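Local atomic coordinates of 3-hydroxy-3-methylglutaryl-CoA lyase (Acinetobacter baumannii, PDB entry 6NDS), a protein that belongs to the HMGL-like family of TIM-barrel enzymes, with a zinc ion and coenzyme A bound to its barrel in this structure. Residues 47-52 with 279-284; 107-112 with 131-136; 191-196 with 220-225. All blocks are in the same frame, centred on the assembly; numbering follows the deposited sequence. Where two conformers were deposited one is given.

Contact 1: residues 47-52 with 279-284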
ATOM      1  N   SER A  47       7.383  14.595 -19.241  1.00 18.46           N
ATOM      2  CA  SER A  47       8.604  15.396 -19.303  1.00 17.60           C
ATOM      3  C   SER A  47       8.468  16.752 -18.635  1.00 20.31           C
ATOM      4  O   SER A  47       9.493  17.401 -18.406  1.00 23.96           O
ATOM      5  CB  SER A  47       9.050  15.631 -20.756  1.00 19.06           C
ATOM      6  OG  SER A  47       9.597  14.447 -21.325  1.00 21.51           O
ATOM      7  N   THR A  48       7.253  17.210 -18.339  1.00 19.75           N
ATOM      8  CA  THR A  48       7.092  18.491 -17.664  1.00 21.18           C
ATOM      9  C   THR A  48       6.983  18.356 -16.149  1.00 22.28           C
ATOM     10  O   THR A  48       6.850  19.382 -15.468  1.00 22.91           O
ATOM     11  CB  THR A  48       5.857  19.239 -18.187  1.00 20.60           C
ATOM     12  OG1 THR A  48       4.657  18.576 -17.751  1.00 22.76           O
ATOM     13  CG2 THR A  48       5.867  19.330 -19.714  1.00 23.33           C
ATOM     14  N   MET A  49       7.062  17.135 -15.614  1.00 19.68           N
ATOM     15  CA  MET A  49       6.705  16.857 -14.223  1.00 19.90           C
ATOM     16  C   MET A  49       7.891  16.854 -13.269  1.00 21.05           C
ATOM     17  O   MET A  49       7.674  16.843 -12.049  1.00 20.66           O
ATOM     18  CB  MET A  49       5.979  15.503 -14.110  1.00 21.11           C
ATOM     19  CG  MET A  49       4.660  15.473 -14.845  1.00 22.87           C
ATOM     20  SD  MET A  49       3.424  16.518 -14.080  1.00 25.54           S
ATOM     21  CE  MET A  49       2.340  16.760 -15.506  1.00 27.56           C
ATOM     22  N   GLY A  50       9.124  16.838 -13.785  1.00 19.18           N
ATOM     23  CA  GLY A  50      10.315  16.938 -12.958  1.00 18.42           C
ATOM     24  C   GLY A  50      11.205  15.712 -12.939  1.00 20.09           C
ATOM     25  O   GLY A  50      12.233  15.736 -12.252  1.00 21.13           O
ATOM     26  N   PHE A  51      10.860  14.647 -13.673  1.00 20.57           N
ATOM     27  CA  PHE A  51      11.658  13.418 -13.665  1.00 16.84           C
ATOM     28  C   PHE A  51      13.031  13.615 -14.292  1.00 17.90           C
ATOM     29  O   PHE A  51      13.174  14.291 -15.314  1.00 23.28           O
ATOM     30  CB  PHE A  51      10.946  12.320 -14.450  1.00 16.58           C
ATOM     31  CG  PHE A  51       9.560  12.034 -13.952  1.00 17.65           C
ATOM     32  CD1 PHE A  51       9.366  11.395 -12.738  1.00 18.06           C
ATOM     33  CD2 PHE A  51       8.446  12.418 -14.700  1.00 17.02           C
ATOM     34  CE1 PHE A  51       8.076  11.140 -12.272  1.00 18.30           C
ATOM     35  CE2 PHE A  51       7.158  12.165 -14.259  1.00 17.58           C
ATOM     36  CZ  PHE A  51       6.965  11.523 -13.026  1.00 18.75           C
ATOM     37  N   SER A  52      14.041  12.968 -13.695  1.00 18.15           N
ATOM     38  CA  SER A  52      15.383  12.919 -14.264  1.00 18.72           C
ATOM     39  C   SER A  52      15.534  11.822 -15.309  1.00 20.24           C
ATOM     40  O   SER A  52      16.426  11.917 -16.166  1.00 22.50           O
ATOM     41  CB  SER A  52      16.415  12.701 -13.153  1.00 22.39           C
ATOM     42  OG  SER A  52      16.168  11.484 -12.465  1.00 23.54           O
ATOM     43  N   ASP A 279       0.974  18.121  -7.518  1.00 18.16           N
ATOM     44  CA  ASP A 279      -0.339  18.580  -7.977  1.00 21.37           C
ATOM     45  C   ASP A 279      -0.519  18.325  -9.467  1.00 24.12           C
ATOM     46  O   ASP A 279      -1.565  17.826  -9.904  1.00 22.35           O
ATOM     47  CB  ASP A 279      -0.518  20.064  -7.683  1.00 21.43           C
ATOM     48  CG  ASP A 279      -0.779  20.347  -6.232  1.00 33.69           C
ATOM     49  OD1 ASP A 279      -1.501  19.558  -5.591  1.00 31.05           O
ATOM     50  OD2 ASP A 279      -0.273  21.377  -5.740  1.00 32.62           O
ATOM     51  N   ALA A 280       0.493  18.672 -10.268  1.00 18.15           N
ATOM     52  CA  ALA A 280       0.376  18.483 -11.708  1.00 19.52           C
ATOM     53  C   ALA A 280       0.353  17.011 -12.073  1.00 18.58           C
ATOM     54  O   ALA A 280      -0.324  16.617 -13.034  1.00 19.40           O
ATOM     55  CB  ALA A 280       1.527  19.182 -12.430  1.00 20.48           C
ATOM     56  N   LEU A 281       1.080  16.189 -11.321  1.00 19.16           N
ATOM     57  CA  LEU A 281       1.132  14.764 -11.622  1.00 18.64           C
ATOM     58  C   LEU A 281      -0.208  14.091 -11.335  1.00 19.55           C
ATOM     59  O   LEU A 281      -0.659  13.233 -12.105  1.00 19.34           O
ATOM     60  CB  LEU A 281       2.246  14.114 -10.809  1.00 18.90           C
ATOM     61  CG  LEU A 281       2.576  12.677 -11.216  1.00 18.64           C
ATOM     62  CD1 LEU A 281       3.280  12.661 -12.577  1.00 21.02           C
ATOM     63  CD2 LEU A 281       3.425  12.039 -10.118  1.00 22.26           C
ATOM     64  N   ILE A 282      -0.860  14.469 -10.232  1.00 17.98           N
ATOM     65  CA  ILE A 282      -2.193  13.943  -9.945  1.00 16.79           C
ATOM     66  C   ILE A 282      -3.158  14.314 -11.060  1.00 20.07           C
ATOM     67  O   ILE A 282      -3.972  13.486 -11.502  1.00 20.33           O
ATOM     68  CB  ILE A 282      -2.684  14.446  -8.575  1.00 18.44           C
ATOM     69  CG1 ILE A 282      -1.877  13.798  -7.440  1.00 18.79           C
ATOM     70  CG2 ILE A 282      -4.196  14.177  -8.405  1.00 20.79           C
ATOM     71  CD1 ILE A 282      -2.083  14.475  -6.082  1.00 20.72           C
ATOM     72  N   GLN A 283      -3.098  15.565 -11.528  1.00 19.34           N
ATOM     73  CA  GLN A 283      -3.997  15.981 -12.600  1.00 21.21           C
ATOM     74  C   GLN A 283      -3.753  15.153 -13.856  1.00 21.66           C
ATOM     75  O   GLN A 283      -4.704  14.726 -14.523  1.00 21.54           O
ATOM     76  CB  GLN A 283      -3.822  17.475 -12.890  1.00 24.06           C
ATOM     77  CG  GLN A 283      -4.794  18.001 -13.936  1.00 35.52           C
ATOM     78  CD  GLN A 283      -4.479  19.416 -14.372  1.00 50.10           C
ATOM     79  OE1 GLN A 283      -3.320  19.835 -14.374  1.00 50.94           O
ATOM     80  NE2 GLN A 283      -5.510  20.160 -14.753  1.00 53.95           N
ATOM     81  N   LEU A 284      -2.483  14.887 -14.175  1.00 19.07           N
ATOM     82  CA  LEU A 284      -2.174  14.062 -15.339  1.00 19.99           C
ATOM     83  C   LEU A 284      -2.681  12.634 -15.149  1.00 22.96           C
ATOM     84  O   LEU A 284      -3.265  12.046 -16.067  1.00 21.61           O
ATOM     85  CB  LEU A 284      -0.661  14.064 -15.605  1.00 19.43           C
ATOM     86  CG  LEU A 284      -0.251  13.196 -16.807  1.00 18.66           C
ATOM     87  CD1 LEU A 284      -0.818  13.697 -18.127  1.00 23.53           C
ATOM     88  CD2 LEU A 284       1.279  13.079 -16.883  1.00 22.04           C
TER
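Met49 reaches helix 278-285 through a bent side chain. Its CG lies anti to its own carbonyl carbon (chi1 -63°), a turn at chi2 (-69°) swings SD toward the helix, and a nearly extended last torsion (chi3 158°) carries CE onward, anti to CB. The thioether therefore lies against the helix surface. SD packs on the methyl of Ala280, 3.7 Å from its CB, and also comes within 3.6 Å of the backbone N of Leu281. CE sits 3.6 Å from the carbonyl O of Ala280, an atom that already accepts the helical bond from Leu284 N, and 4.0 Å from CB of Leu284.

Leu281 supplies the second part of the contact. Its CD1 methyl stands 3.9 Å from CG of Met49 and serves two partners at once, since CZ of Phe51 is also 3.9 Å from this CD1. It meets the phenyl ring at the edge, near the ring plane, and the two side chains are set at about a right angle. Beyond Leu281, the Phe51 ring packs on Val18 and Glu20 of strand 17-20 and on Thr260, so one aromatic group joins strand 17-20 to helices 260-270 and 278-285.

Polar bonds flank this apolar patch. The backbone of Met49 is hydrogen-bonded to that of Asp277, whose OD1 accepts from Ala280 N, and Gly50 O is paired with Thr275 OG1. Between the two segments themselves, thioether, methyl and ring surfaces meet, with SD and CE also lying on the helix backbone. Cohesion here probably comes from dispersion and the exclusion of water, while the directional bonds lie beside the patch, to Thr275 and Asp277 just before the helix.

Contact 2: residues 107-112 with 131-136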
ATOM      1  N   LEU A 107      20.525   2.812 -22.492  1.00 22.33           N
ATOM      2  CA  LEU A 107      20.041   1.476 -22.795  1.00 23.07           C
ATOM      3  C   LEU A 107      19.959   0.687 -21.496  1.00 22.12           C
ATOM      4  O   LEU A 107      20.976   0.498 -20.821  1.00 24.36           O
ATOM      5  CB  LEU A 107      20.969   0.785 -23.795  1.00 22.05           C
ATOM      6  CG  LEU A 107      20.726   1.062 -25.285  1.00 24.37           C
ATOM      7  CD1 LEU A 107      20.650   2.534 -25.619  1.00 31.54           C
ATOM      8  CD2 LEU A 107      21.817   0.368 -26.107  1.00 25.60           C
ATOM      9  N   ASN A 108      18.752   0.235 -21.156  1.00 20.46           N
ATOM     10  CA  ASN A 108      18.494  -0.558 -19.952  1.00 21.69           C
ATOM     11  C   ASN A 108      18.471  -2.034 -20.344  1.00 21.27           C
ATOM     12  O   ASN A 108      17.482  -2.530 -20.895  1.00 23.12           O
ATOM     13  CB  ASN A 108      17.182  -0.139 -19.303  1.00 22.31           C
ATOM     14  CG  ASN A 108      16.869  -0.942 -18.070  1.00 25.69           C
ATOM     15  OD1 ASN A 108      17.769  -1.506 -17.446  1.00 23.63           O
ATOM     16  ND2 ASN A 108      15.583  -1.006 -17.705  1.00 26.72           N
ATOM     17  N   LEU A 109      19.575  -2.723 -20.064  1.00 19.87           N
ATOM     18  CA  LEU A 109      19.691  -4.152 -20.327  0.52 23.59           C
ATOM     19  C   LEU A 109      18.969  -4.922 -19.231  1.00 22.79           C
ATOM     20  O   LEU A 109      19.064  -4.573 -18.057  1.00 26.09           O
ATOM     21  CB  LEU A 109      21.160  -4.580 -20.362  0.52 20.93           C
ATOM     22  CG  LEU A 109      22.219  -3.674 -21.002  0.52 25.16           C
ATOM     23  CD1 LEU A 109      23.550  -4.406 -21.105  0.52 23.90           C
ATOM     24  CD2 LEU A 109      21.789  -3.199 -22.361  0.52 26.17           C
ATOM     25  N   VAL A 110      18.247  -5.981 -19.610  1.00 21.73           N
ATOM     26  CA  VAL A 110      17.439  -6.718 -18.642  1.00 20.16           C
ATOM     27  C   VAL A 110      17.653  -8.219 -18.789  1.00 25.72           C
ATOM     28  O   VAL A 110      17.552  -8.764 -19.892  1.00 24.00           O
ATOM     29  CB  VAL A 110      15.940  -6.389 -18.786  1.00 23.64           C
ATOM     30  CG1 VAL A 110      15.114  -7.217 -17.785  1.00 26.54           C
ATOM     31  CG2 VAL A 110      15.690  -4.903 -18.572  1.00 23.70           C
ATOM     32  N   LEU A 111      17.914  -8.889 -17.668  1.00 21.32           N
ATOM     33  CA  LEU A 111      17.763 -10.336 -17.571  1.00 21.58           C
ATOM     34  C   LEU A 111      17.179 -10.653 -16.196  1.00 24.44           C
ATOM     35  O   LEU A 111      17.119  -9.790 -15.315  1.00 24.38           O
ATOM     36  CB  LEU A 111      19.090 -11.074 -17.819  1.00 24.63           C
ATOM     37  CG  LEU A 111      19.990 -11.399 -16.626  1.00 25.75           C
ATOM     38  CD1 LEU A 111      21.121 -12.333 -17.075  1.00 25.27           C
ATOM     39  CD2 LEU A 111      20.546 -10.141 -15.968  1.00 27.97           C
ATOM     40  N   SER A 112      16.702 -11.887 -16.021  1.00 24.37           N
ATOM     41  CA  SER A 112      16.121 -12.321 -14.752  1.00 22.34           C
ATOM     42  C   SER A 112      17.098 -13.189 -13.968  1.00 26.78           C
ATOM     43  O   SER A 112      17.839 -13.982 -14.550  1.00 27.16           O
ATOM     44  CB  SER A 112      14.822 -13.100 -14.985  1.00 26.61           C
ATOM     45  OG  SER A 112      13.894 -12.313 -15.717  1.00 31.26           O
ATOM     46  N   ALA A 131      25.936 -13.120 -22.885  1.00 27.74           N
ATOM     47  CA  ALA A 131      26.677 -13.137 -24.142  1.00 29.03           C
ATOM     48  C   ALA A 131      26.241 -11.989 -25.051  1.00 32.68           C
ATOM     49  O   ALA A 131      27.077 -11.344 -25.698  1.00 34.48           O
ATOM     50  CB  ALA A 131      26.500 -14.482 -24.848  1.00 31.29           C
ATOM     51  N   GLY A 132      24.936 -11.720 -25.116  1.00 28.86           N
ATOM     52  CA  GLY A 132      24.476 -10.571 -25.878  1.00 32.04           C
ATOM     53  C   GLY A 132      24.942  -9.254 -25.280  1.00 30.76           C
ATOM     54  O   GLY A 132      25.385  -8.355 -26.001  1.00 31.94           O
ATOM     55  N   PHE A 133      24.879  -9.138 -23.953  1.00 28.61           N
ATOM     56  CA  PHE A 133      25.298  -7.906 -23.289  1.00 26.25           C
ATOM     57  C   PHE A 133      26.766  -7.610 -23.565  1.00 29.75           C
ATOM     58  O   PHE A 133      27.143  -6.454 -23.799  1.00 30.43           O
ATOM     59  CB  PHE A 133      25.059  -8.013 -21.784  1.00 23.74           C
ATOM     60  CG  PHE A 133      23.604  -8.153 -21.391  1.00 25.50           C
ATOM     61  CD1 PHE A 133      22.581  -7.903 -22.302  1.00 25.30           C
ATOM     62  CD2 PHE A 133      23.266  -8.524 -20.103  1.00 28.54           C
ATOM     63  CE1 PHE A 133      21.250  -8.031 -21.929  1.00 26.83           C
ATOM     64  CE2 PHE A 133      21.927  -8.640 -19.717  1.00 27.90           C
ATOM     65  CZ  PHE A 133      20.925  -8.397 -20.631  1.00 27.16           C
ATOM     66  N   THR A 134      27.607  -8.646 -23.545  1.00 28.58           N
ATOM     67  CA  THR A 134      29.025  -8.462 -23.840  1.00 29.35           C
ATOM     68  C   THR A 134      29.235  -7.904 -25.243  1.00 37.15           C
ATOM     69  O   THR A 134      30.066  -7.009 -25.447  1.00 37.01           O
ATOM     70  CB  THR A 134      29.766  -9.791 -23.669  1.00 38.07           C
ATOM     71  OG1 THR A 134      29.542 -10.281 -22.338  1.00 39.58           O
ATOM     72  CG2 THR A 134      31.244  -9.599 -23.877  1.00 37.79           C
ATOM     73  N   GLU A 135      28.483  -8.404 -26.223  1.00 34.44           N
ATOM     74  CA  GLU A 135      28.602  -7.866 -27.574  1.00 33.93           C
ATOM     75  C   GLU A 135      28.061  -6.439 -27.645  1.00 31.32           C
ATOM     76  O   GLU A 135      28.615  -5.594 -28.359  1.00 35.35           O
ATOM     77  CB  GLU A 135      27.877  -8.775 -28.566  1.00 38.30           C
ATOM     78  CG  GLU A 135      28.078  -8.397 -30.027  1.00 48.60           C
ATOM     79  CD  GLU A 135      29.422  -8.840 -30.577  1.00 60.86           C
ATOM     80  OE1 GLU A 135      30.000  -9.813 -30.041  1.00 65.04           O
ATOM     81  OE2 GLU A 135      29.895  -8.219 -31.553  1.00 64.40           O
ATOM     82  N   ILE A 136      26.991  -6.149 -26.903  1.00 29.65           N
ATOM     83  CA  ILE A 136      26.445  -4.792 -26.883  1.00 30.27           C
ATOM     84  C   ILE A 136      27.489  -3.805 -26.380  1.00 35.86           C
ATOM     85  O   ILE A 136      27.704  -2.742 -26.974  1.00 34.17           O
ATOM     86  CB  ILE A 136      25.172  -4.741 -26.026  1.00 28.88           C
ATOM     87  CG1 ILE A 136      24.025  -5.430 -26.756  1.00 29.54           C
ATOM     88  CG2 ILE A 136      24.830  -3.302 -25.669  1.00 28.99           C
ATOM     89  CD1 ILE A 136      22.901  -5.836 -25.821  1.00 30.00           C
TER
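The β/α layering of a TIM barrel is met here, where strand 106-112 of the parallel barrel is covered on its outer side by helix 126-140. The segment axes run nearly antiparallel, at 164°, and approach to 10.0 Å. Phe133 fills much of the gap. Its CG is anti to its carbonyl carbon (chi1 -64°), and the ring beyond reaches the strand with CZ at the backbone. Leu109 runs alongside, the two side chains passing in opposite directions.

Leu109 lies over one face of the ring. Its CB makes a CH-pi contact, 3.9 Å from the ring centroid of Phe133 and 17° off the normal, displaced somewhat toward the rim. In the conformer given, one of two deposited for Leu109, CD1 lies over the same face nearer the helix, 3.8 Å from CG of Phe133. The far end meets the backbone: the carbonyl O of Val110 lies in the ring plane at the edge, 3.5 Å from CZ of Phe133. CB of Leu111 approaches CE2 of Phe133 obliquely at 4.2 Å.

Phe130, one turn earlier in the helix, packs edge-to-face with Phe133, and Ile136 extends the apolar layer to Phe146 on the next strand. The side chain of Val110 leaves the strand away from the helix and comes within about 4 Å of the bound coenzyme A, nearest atoms counted. A strand with one side turned to the helix layer and the other to the barrel interior is the pattern of the (β/α)8 barrel.

Contact 3: residues 191-196 with 220-225. With ACT (acetate ion), chain E.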
ATOM      1  N   ALA A 191       8.758  -9.015  -2.691  1.00 18.32           N
ATOM      2  CA  ALA A 191       9.708  -8.537  -1.687  1.00 18.43           C
ATOM      3  C   ALA A 191       9.022  -8.119  -0.383  1.00 19.51           C
ATOM      4  O   ALA A 191       7.854  -7.720  -0.365  1.00 18.38           O
ATOM      5  CB  ALA A 191      10.507  -7.346  -2.225  1.00 18.19           C
ATOM      6  N   ASN A 192       9.759  -8.224   0.718  1.00 19.54           N
ATOM      7  CA  ASN A 192       9.324  -7.714   2.012  1.00 18.22           C
ATOM      8  C   ASN A 192      10.406  -6.800   2.572  1.00 17.69           C
ATOM      9  O   ASN A 192      11.565  -6.872   2.157  1.00 18.20           O
ATOM     10  CB  ASN A 192       9.011  -8.852   3.000  1.00 20.50           C
ATOM     11  CG  ASN A 192      10.250  -9.581   3.476  1.00 20.52           C
ATOM     12  OD1 ASN A 192      11.004  -9.075   4.321  1.00 23.08           O
ATOM     13  ND2 ASN A 192      10.455 -10.790   2.967  1.00 23.28           N
ATOM     14  N   PRO A 193      10.052  -5.919   3.515  1.00 17.58           N
ATOM     15  CA  PRO A 193      11.016  -4.880   3.943  1.00 19.90           C
ATOM     16  C   PRO A 193      12.298  -5.405   4.573  1.00 21.73           C
ATOM     17  O   PRO A 193      13.353  -4.792   4.373  1.00 24.37           O
ATOM     18  CB  PRO A 193      10.204  -4.054   4.947  1.00 23.46           C
ATOM     19  CG  PRO A 193       8.789  -4.248   4.537  1.00 25.98           C
ATOM     20  CD  PRO A 193       8.678  -5.636   3.970  1.00 19.46           C
ATOM     21  N   VAL A 194      12.249  -6.486   5.357  1.00 19.32           N
ATOM     22  CA  VAL A 194      13.474  -6.998   5.970  1.00 22.53           C
ATOM     23  C   VAL A 194      14.411  -7.530   4.896  1.00 26.12           C
ATOM     24  O   VAL A 194      15.617  -7.250   4.899  1.00 22.04           O
ATOM     25  CB  VAL A 194      13.148  -8.070   7.022  1.00 26.07           C
ATOM     26  CG1 VAL A 194      14.429  -8.766   7.476  1.00 26.27           C
ATOM     27  CG2 VAL A 194      12.457  -7.422   8.201  1.00 27.57           C
ATOM     28  N   GLN A 195      13.858  -8.300   3.959  1.00 20.29           N
ATOM     29  CA  GLN A 195      14.632  -8.797   2.827  1.00 22.38           C
ATOM     30  C   GLN A 195      15.208  -7.650   2.010  1.00 22.13           C
ATOM     31  O   GLN A 195      16.374  -7.692   1.593  1.00 22.64           O
ATOM     32  CB  GLN A 195      13.734  -9.675   1.958  1.00 23.29           C
ATOM     33  CG  GLN A 195      14.306 -10.102   0.621  1.00 22.65           C
ATOM     34  CD  GLN A 195      13.193 -10.565  -0.310  1.00 22.67           C
ATOM     35  OE1 GLN A 195      12.090 -10.031  -0.264  1.00 23.83           O
ATOM     36  NE2 GLN A 195      13.474 -11.562  -1.143  1.00 23.43           N
ATOM     37  N   VAL A 196      14.405  -6.610   1.780  1.00 19.12           N
ATOM     38  CA  VAL A 196      14.883  -5.452   1.031  1.00 19.51           C
ATOM     39  C   VAL A 196      16.069  -4.806   1.734  1.00 21.12           C
ATOM     40  O   VAL A 196      17.074  -4.469   1.101  1.00 21.98           O
ATOM     41  CB  VAL A 196      13.737  -4.450   0.818  1.00 19.44           C
ATOM     42  CG1 VAL A 196      14.285  -3.095   0.363  1.00 19.92           C
ATOM     43  CG2 VAL A 196      12.747  -5.011  -0.212  1.00 17.86           C
ATOM     44  N   ARG A 220       1.550  -7.442  -3.776  1.00 19.04           N
ATOM     45  CA  ARG A 220       1.038  -7.846  -2.473  1.00 16.29           C
ATOM     46  C   ARG A 220       0.950  -6.672  -1.509  1.00 18.03           C
ATOM     47  O   ARG A 220       0.875  -6.867  -0.291  1.00 18.56           O
ATOM     48  CB  ARG A 220       1.869  -9.005  -1.921  1.00 17.95           C
ATOM     49  CG  ARG A 220       1.500 -10.276  -2.719  1.00 22.52           C
ATOM     50  CD  ARG A 220       2.495 -11.383  -2.667  1.00 32.44           C
ATOM     51  NE  ARG A 220       2.105 -12.453  -3.589  1.00 27.14           N
ATOM     52  CZ  ARG A 220       2.640 -12.653  -4.791  1.00 23.95           C
ATOM     53  NH1 ARG A 220       3.612 -11.868  -5.235  1.00 26.89           N
ATOM     54  NH2 ARG A 220       2.216 -13.659  -5.538  1.00 26.29           N
ATOM     55  N   GLY A 221       0.875  -5.458  -2.045  1.00 17.34           N
ATOM     56  CA  GLY A 221       0.576  -4.296  -1.228  1.00 15.86           C
ATOM     57  C   GLY A 221       1.730  -3.765  -0.416  1.00 19.72           C
ATOM     58  O   GLY A 221       1.508  -2.902   0.448  1.00 19.05           O
ATOM     59  N   LEU A 222       2.951  -4.249  -0.651  1.00 18.36           N
ATOM     60  CA  LEU A 222       4.112  -3.823   0.123  1.00 15.44           C
ATOM     61  C   LEU A 222       5.009  -2.844  -0.618  1.00 17.15           C
ATOM     62  O   LEU A 222       6.083  -2.494  -0.105  1.00 17.24           O
ATOM     63  CB  LEU A 222       4.931  -5.044   0.552  1.00 16.50           C
ATOM     64  CG  LEU A 222       4.156  -5.983   1.469  1.00 18.89           C
ATOM     65  CD1 LEU A 222       5.033  -7.157   1.839  1.00 21.10           C
ATOM     66  CD2 LEU A 222       3.666  -5.241   2.699  1.00 25.04           C
ATOM     67  N   GLY A 223       4.591  -2.363  -1.790  1.00 16.69           N
ATOM     68  CA  GLY A 223       5.452  -1.519  -2.587  1.00 15.66           C
ATOM     69  C   GLY A 223       6.017  -0.303  -1.877  1.00 18.96           C
ATOM     70  O   GLY A 223       7.239  -0.113  -1.858  1.00 18.00           O
ATOM     71  N   LEU A 224       5.159   0.542  -1.296  1.00 17.68           N
ATOM     72  CA  LEU A 224       5.683   1.748  -0.651  1.00 17.04           C
ATOM     73  C   LEU A 224       6.424   1.417   0.639  1.00 19.07           C
ATOM     74  O   LEU A 224       7.373   2.125   0.999  1.00 18.50           O
ATOM     75  CB  LEU A 224       4.555   2.751  -0.377  1.00 16.07           C
ATOM     76  CG  LEU A 224       3.932   3.353  -1.644  1.00 18.34           C
ATOM     77  CD1 LEU A 224       2.849   4.329  -1.226  1.00 18.60           C
ATOM     78  CD2 LEU A 224       5.002   4.049  -2.480  1.00 20.27           C
ATOM     79  N   THR A 225       6.013   0.359   1.340  1.00 16.77           N
ATOM     80  CA  THR A 225       6.747  -0.064   2.531  1.00 16.95           C
ATOM     81  C   THR A 225       8.159  -0.507   2.159  1.00 20.01           C
ATOM     82  O   THR A 225       9.130  -0.207   2.870  1.00 19.50           O
ATOM     83  CB  THR A 225       5.981  -1.177   3.243  1.00 23.01           C
ATOM     84  OG1 THR A 225       4.634  -0.727   3.475  1.00 24.83           O
ATOM     85  CG2 THR A 225       6.620  -1.501   4.562  1.00 24.84           C
TER
HETATM   86  C   ACT E 504      13.461 -12.190   5.609  1.00 57.15           C
HETATM   87  O   ACT E 504      13.260 -12.339   4.370  1.00 50.71           O
HETATM   88  OXT ACT E 504      14.525 -12.368   6.269  1.00 58.22           O
HETATM   89  CH3 ACT E 504      12.239 -11.723   6.455  1.00 47.53           C
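Pro193, Leu222 and Thr225 join the starts of two neighbouring helices, 193-203 and 223-232. Pro193 and Thr225 cross obliquely, and CG of the proline ring packs closely on CG2 of Thr225, at 3.5 Å. OG1 of Thr225 is anti to the carbonyl carbon (chi1 -53°) and is hydrogen-bonded to OG1 of Thr225 of the second subunit, while CG2 faces Pro193. This packing therefore adjoins the dimer interface.

Leu222, at the N-cap position of its helix, extends CD1 toward the loop before Pro193. That methyl is 3.6 Å from the carbonyl O of Ala191, which is itself hydrogen-bonded by Asn226 ND2, and a longer 4.5 Å from CD of Pro193.

The start of helix 193-203 is closed by Asn192, at the N-cap, and Gln195, three residues on. A weak bond runs from Asn192 ND2 to an acetate ion, probably from the crystallisation liquor. OD1 of Asn192 accepts from Gln195 N at 3.0 Å along a nearly straight bond (176°), with the donor above the carboxamide plane. In return OE1 of Gln195 takes Asn192 N, 3.1 Å away and in its carbonyl plane. The reciprocal bonds of Asn192 and Gln195 form a capping box, here at the start of a TIM-barrel helix beside its neighbour.

The three contacts are spread around one TIM barrel, with centres 25 to 30 Å apart and nearest atoms separated by about 11 to 13 Å, so none touches another. Along the chain, contact 1 closes a long loop that contains both others: contact 2 closes before contact 3 opens. Contact 1 lies on the opposite side of the chain's centre from contact 2, and contact 3 lies next to the second subunit. Contact 1 thus joins the loop before strand 53-58, the second of the barrel, to a helix that follows the eighth, while contacts 2 and 3 are strand-helix and helix-helix packing in the barrel wall between.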